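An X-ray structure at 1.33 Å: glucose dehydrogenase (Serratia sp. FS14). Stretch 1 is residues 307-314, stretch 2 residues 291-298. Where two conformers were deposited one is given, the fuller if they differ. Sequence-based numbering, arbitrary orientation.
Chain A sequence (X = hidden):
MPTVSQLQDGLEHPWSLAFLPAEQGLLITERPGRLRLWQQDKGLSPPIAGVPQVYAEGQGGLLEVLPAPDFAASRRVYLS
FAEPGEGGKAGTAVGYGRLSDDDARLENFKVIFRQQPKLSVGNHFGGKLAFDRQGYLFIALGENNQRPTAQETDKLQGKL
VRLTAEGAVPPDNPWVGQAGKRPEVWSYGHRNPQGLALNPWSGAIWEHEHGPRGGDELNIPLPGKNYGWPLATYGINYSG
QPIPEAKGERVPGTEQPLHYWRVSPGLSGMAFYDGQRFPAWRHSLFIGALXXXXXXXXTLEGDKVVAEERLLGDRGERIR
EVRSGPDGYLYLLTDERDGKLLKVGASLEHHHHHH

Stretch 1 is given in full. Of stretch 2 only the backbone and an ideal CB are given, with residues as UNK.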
# COMPACT_ATOMS: atom_id res chain seq x y z
N ALA A 307 -2.22 -22.45 0.66
CA ALA A 307 -1.77 -22.64 2.03
C ALA A 307 -1.42 -21.29 2.62
O ALA A 307 -1.04 -20.36 1.90
CB ALA A 307 -0.56 -23.57 2.10
N GLU A 308 -1.56 -21.18 3.95
CA GLU A 308 -1.20 -19.99 4.71
C GLU A 308 -0.24 -20.39 5.82
O GLU A 308 -0.58 -21.22 6.67
CB GLU A 308 -2.45 -19.31 5.30
CG GLU A 308 -2.09 -18.17 6.24
CD GLU A 308 -3.30 -17.45 6.82
OE1 GLU A 308 -3.09 -16.54 7.65
OE2 GLU A 308 -4.44 -17.80 6.47
N GLU A 309 0.94 -19.77 5.84
CA GLU A 309 1.96 -19.98 6.85
C GLU A 309 2.17 -18.68 7.62
O GLU A 309 1.94 -17.59 7.09
CB GLU A 309 3.31 -20.41 6.23
CG GLU A 309 4.48 -20.57 7.23
CD GLU A 309 5.84 -20.90 6.59
OE1 GLU A 309 5.98 -20.80 5.36
OE2 GLU A 309 6.77 -21.26 7.34
N ARG A 310 2.60 -18.80 8.87
CA ARG A 310 2.91 -17.66 9.73
C ARG A 310 4.38 -17.71 10.12
O ARG A 310 4.87 -18.76 10.55
CB ARG A 310 2.04 -17.68 11.00
CG ARG A 310 0.54 -17.58 10.76
CD ARG A 310 0.19 -16.35 9.92
NE ARG A 310 -1.25 -16.12 9.81
CZ ARG A 310 -1.97 -15.47 10.72
NH1 ARG A 310 -1.38 -14.99 11.81
NH2 ARG A 310 -3.27 -15.28 10.53
N LEU A 311 5.07 -16.58 10.00
CA LEU A 311 6.47 -16.43 10.35
C LEU A 311 6.62 -15.25 11.29
O LEU A 311 5.80 -14.33 11.31
CB LEU A 311 7.34 -16.18 9.09
CG LEU A 311 7.31 -17.21 7.96
CD1 LEU A 311 6.09 -17.03 7.07
CD2 LEU A 311 8.58 -17.10 7.13
N LEU A 312 7.70 -15.25 12.07
CA LEU A 312 8.11 -14.13 12.95
C LEU A 312 7.12 -13.87 14.09
O LEU A 312 7.22 -12.88 14.72
CB LEU A 312 8.30 -12.83 12.15
CG LEU A 312 9.13 -12.91 10.87
CD1 LEU A 312 9.33 -11.52 10.28
CD2 LEU A 312 10.46 -13.57 11.10
N GLY A 313 6.30 -14.86 14.43
CA GLY A 313 5.29 -14.70 15.50
C GLY A 313 5.86 -14.57 16.92
O GLY A 313 5.12 -14.22 17.76
N ASP A 314 7.12 -14.88 17.13
CA ASP A 314 7.76 -14.76 18.46
C ASP A 314 8.58 -13.46 18.55
O ASP A 314 9.08 -13.18 19.62
CB ASP A 314 8.77 -15.89 18.60
CG ASP A 314 9.88 -15.70 17.57
OD1 ASP A 314 9.58 -15.67 16.40
OD2 ASP A 314 11.01 -15.54 17.98
N UNK A 291 -1.57 -6.12 13.68
CA UNK A 291 -2.16 -6.48 14.97
C UNK A 291 -1.61 -7.81 15.47
O UNK A 291 -1.36 -7.97 16.68
CB UNK A 291 -3.68 -6.55 14.86
N UNK A 292 -1.41 -8.78 14.58
CA UNK A 292 -0.90 -10.09 14.99
C UNK A 292 0.63 -10.17 14.99
O UNK A 292 1.17 -11.21 15.34
CB UNK A 292 -1.46 -11.17 14.07
N UNK A 293 1.32 -9.09 14.61
CA UNK A 293 2.77 -8.97 14.79
C UNK A 293 3.52 -10.14 14.15
O UNK A 293 4.25 -10.88 14.80
CB UNK A 293 3.11 -8.89 16.28
N UNK A 294 3.31 -10.31 12.85
CA UNK A 294 3.83 -11.48 12.16
C UNK A 294 3.93 -11.21 10.67
O UNK A 294 3.50 -10.17 10.16
CB UNK A 294 2.95 -12.70 12.42
N UNK A 295 4.51 -12.17 9.96
CA UNK A 295 4.59 -12.17 8.51
C UNK A 295 3.81 -13.37 7.99
O UNK A 295 4.02 -14.49 8.45
CB UNK A 295 6.04 -12.20 8.03
N UNK A 296 2.90 -13.12 7.06
CA UNK A 296 2.05 -14.14 6.47
C UNK A 296 2.65 -14.56 5.14
O UNK A 296 3.04 -13.70 4.34
CB UNK A 296 0.62 -13.63 6.29
N UNK A 297 2.73 -15.87 4.89
CA UNK A 297 3.15 -16.38 3.59
C UNK A 297 2.03 -17.20 3.00
O UNK A 297 1.63 -18.22 3.57
CB UNK A 297 4.43 -17.21 3.70
N UNK A 298 1.51 -16.77 1.84
CA UNK A 298 0.49 -17.51 1.12
C UNK A 298 1.13 -18.23 -0.06
O UNK A 298 1.77 -17.59 -0.90
CB UNK A 298 -0.63 -16.58 0.65

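Two antiparallel strands meet here, and the backbone fixes the register before any side chain is known: the N and O of position 295 bond to Leu311, those of 297 to Glu309, while 296 and 298 sit opposite Arg310 and Glu308 in non-hydrogen-bonded pairs.

Position 291 has nothing of stretch 1 within reach of its CB, so the contact sets no rule; it is Ala291.

Position 292 points toward stretch 1, its ideal CB 4.4 Å from Arg310 NH1. A guanidinium edge asks for an acceptor: Asp, Glu, Asn or Gln could all serve. The deposited residue is Gln292, whose OE1 takes a hydrogen bond from Arg310 NH1 at 2.7 Å and a weak one from Arg310 NH2 at 3.2 Å. An amide does this without adding a charge, and its NE2 donates to a water that also accepts from Arg310 NH2.

At position 293 phi and psi are 55° and 58°, a left-handed backbone that favours Gly, Asn or Asp, and nothing of stretch 1 comes within 5.5 Å of the ideal CB. Lys293 nevertheless occupies it, extended, its end leading away.

Position 294 points sideways. Stretch 1 offers backbone here and no side chain to engage, so a small residue such as Ala or Ser is enough, though nothing visible rules out a larger one. It is Ala294, its CB 3.4 Å from Leu311 O and 4.3 Å from Gly313 CA.

Position 295 shares a face with Leu311, and Leu312 CD1 lies 4.0 Å from its ideal CB. Leu, Ile, Val or Met would fit this greasy setting. Leu295 fills it, its CB 4.2 Å from Leu311 CB.

Position 296 lies on the other face, beside Arg310 and Glu308, whose charges already pair: Arg310 NE reaches Glu308 OE1 at 2.9 Å. A beta-branched or other aliphatic residue could pack on this pair, and a polar one might join it. Ile296 takes the first course, laying CG1 over one face of the guanidinium, 3.8 Å from Arg310 NE.

Position 297 has its ideal CB 3.8 Å from Leu311 CD1, with the Glu309 carboxylate farther out on the same face. The call is for a long chain, apolar at its base and cationic at its end: Lys or Arg. Arg297 answers with a salt bridge from NE to Glu309 OE1 at 2.6 Å; its NH2 also donates to Glu309 OE1, at 2.9 Å.

Position 298 shares the face of Glu308, which offers its methylenes, so an aliphatic residue suits. Leu298 brings CD2 to 3.8 Å from Glu308 CB.

Stretch 2 (291-298) AQKALIRL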
# COMPACT_ATOMS: atom_id res chain seq x y z
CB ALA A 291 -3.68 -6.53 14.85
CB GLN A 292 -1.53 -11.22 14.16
CG GLN A 292 -2.96 -11.52 14.61
CD GLN A 292 -3.67 -12.53 13.73
OE1 GLN A 292 -3.04 -13.20 12.91
NE2 GLN A 292 -4.99 -12.62 13.88
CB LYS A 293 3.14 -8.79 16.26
CG LYS A 293 2.50 -7.59 16.91
CD LYS A 293 2.84 -7.49 18.39
CE LYS A 293 2.16 -6.28 19.02
NZ LYS A 293 2.54 -6.13 20.46
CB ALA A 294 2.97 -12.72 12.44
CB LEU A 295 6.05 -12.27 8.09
CG LEU A 295 6.34 -12.29 6.58
CD1 LEU A 295 5.94 -10.97 5.93
CD2 LEU A 295 7.82 -12.58 6.35
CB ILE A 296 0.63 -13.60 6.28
CG1 ILE A 296 0.00 -13.26 7.63
CG2 ILE A 296 -0.22 -14.59 5.50
CD1 ILE A 296 -1.24 -12.39 7.52
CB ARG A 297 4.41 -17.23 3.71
CG ARG A 297 4.90 -17.72 2.35
CD ARG A 297 6.20 -18.47 2.45
NE ARG A 297 6.02 -19.82 2.97
CZ ARG A 297 5.94 -20.91 2.21
NH1 ARG A 297 6.02 -20.80 0.89
NH2 ARG A 297 5.78 -22.10 2.77
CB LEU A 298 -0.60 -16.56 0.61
CG LEU A 298 -1.31 -15.72 1.66
CD1 LEU A 298 -2.38 -14.86 1.03
CD2 LEU A 298 -1.90 -16.63 2.73
O HOH W 1 -6.07 -14.29 11.78
O HOH W 2 2.15 -13.32 17.27
O HOH W 3 4.99 -11.42 17.36
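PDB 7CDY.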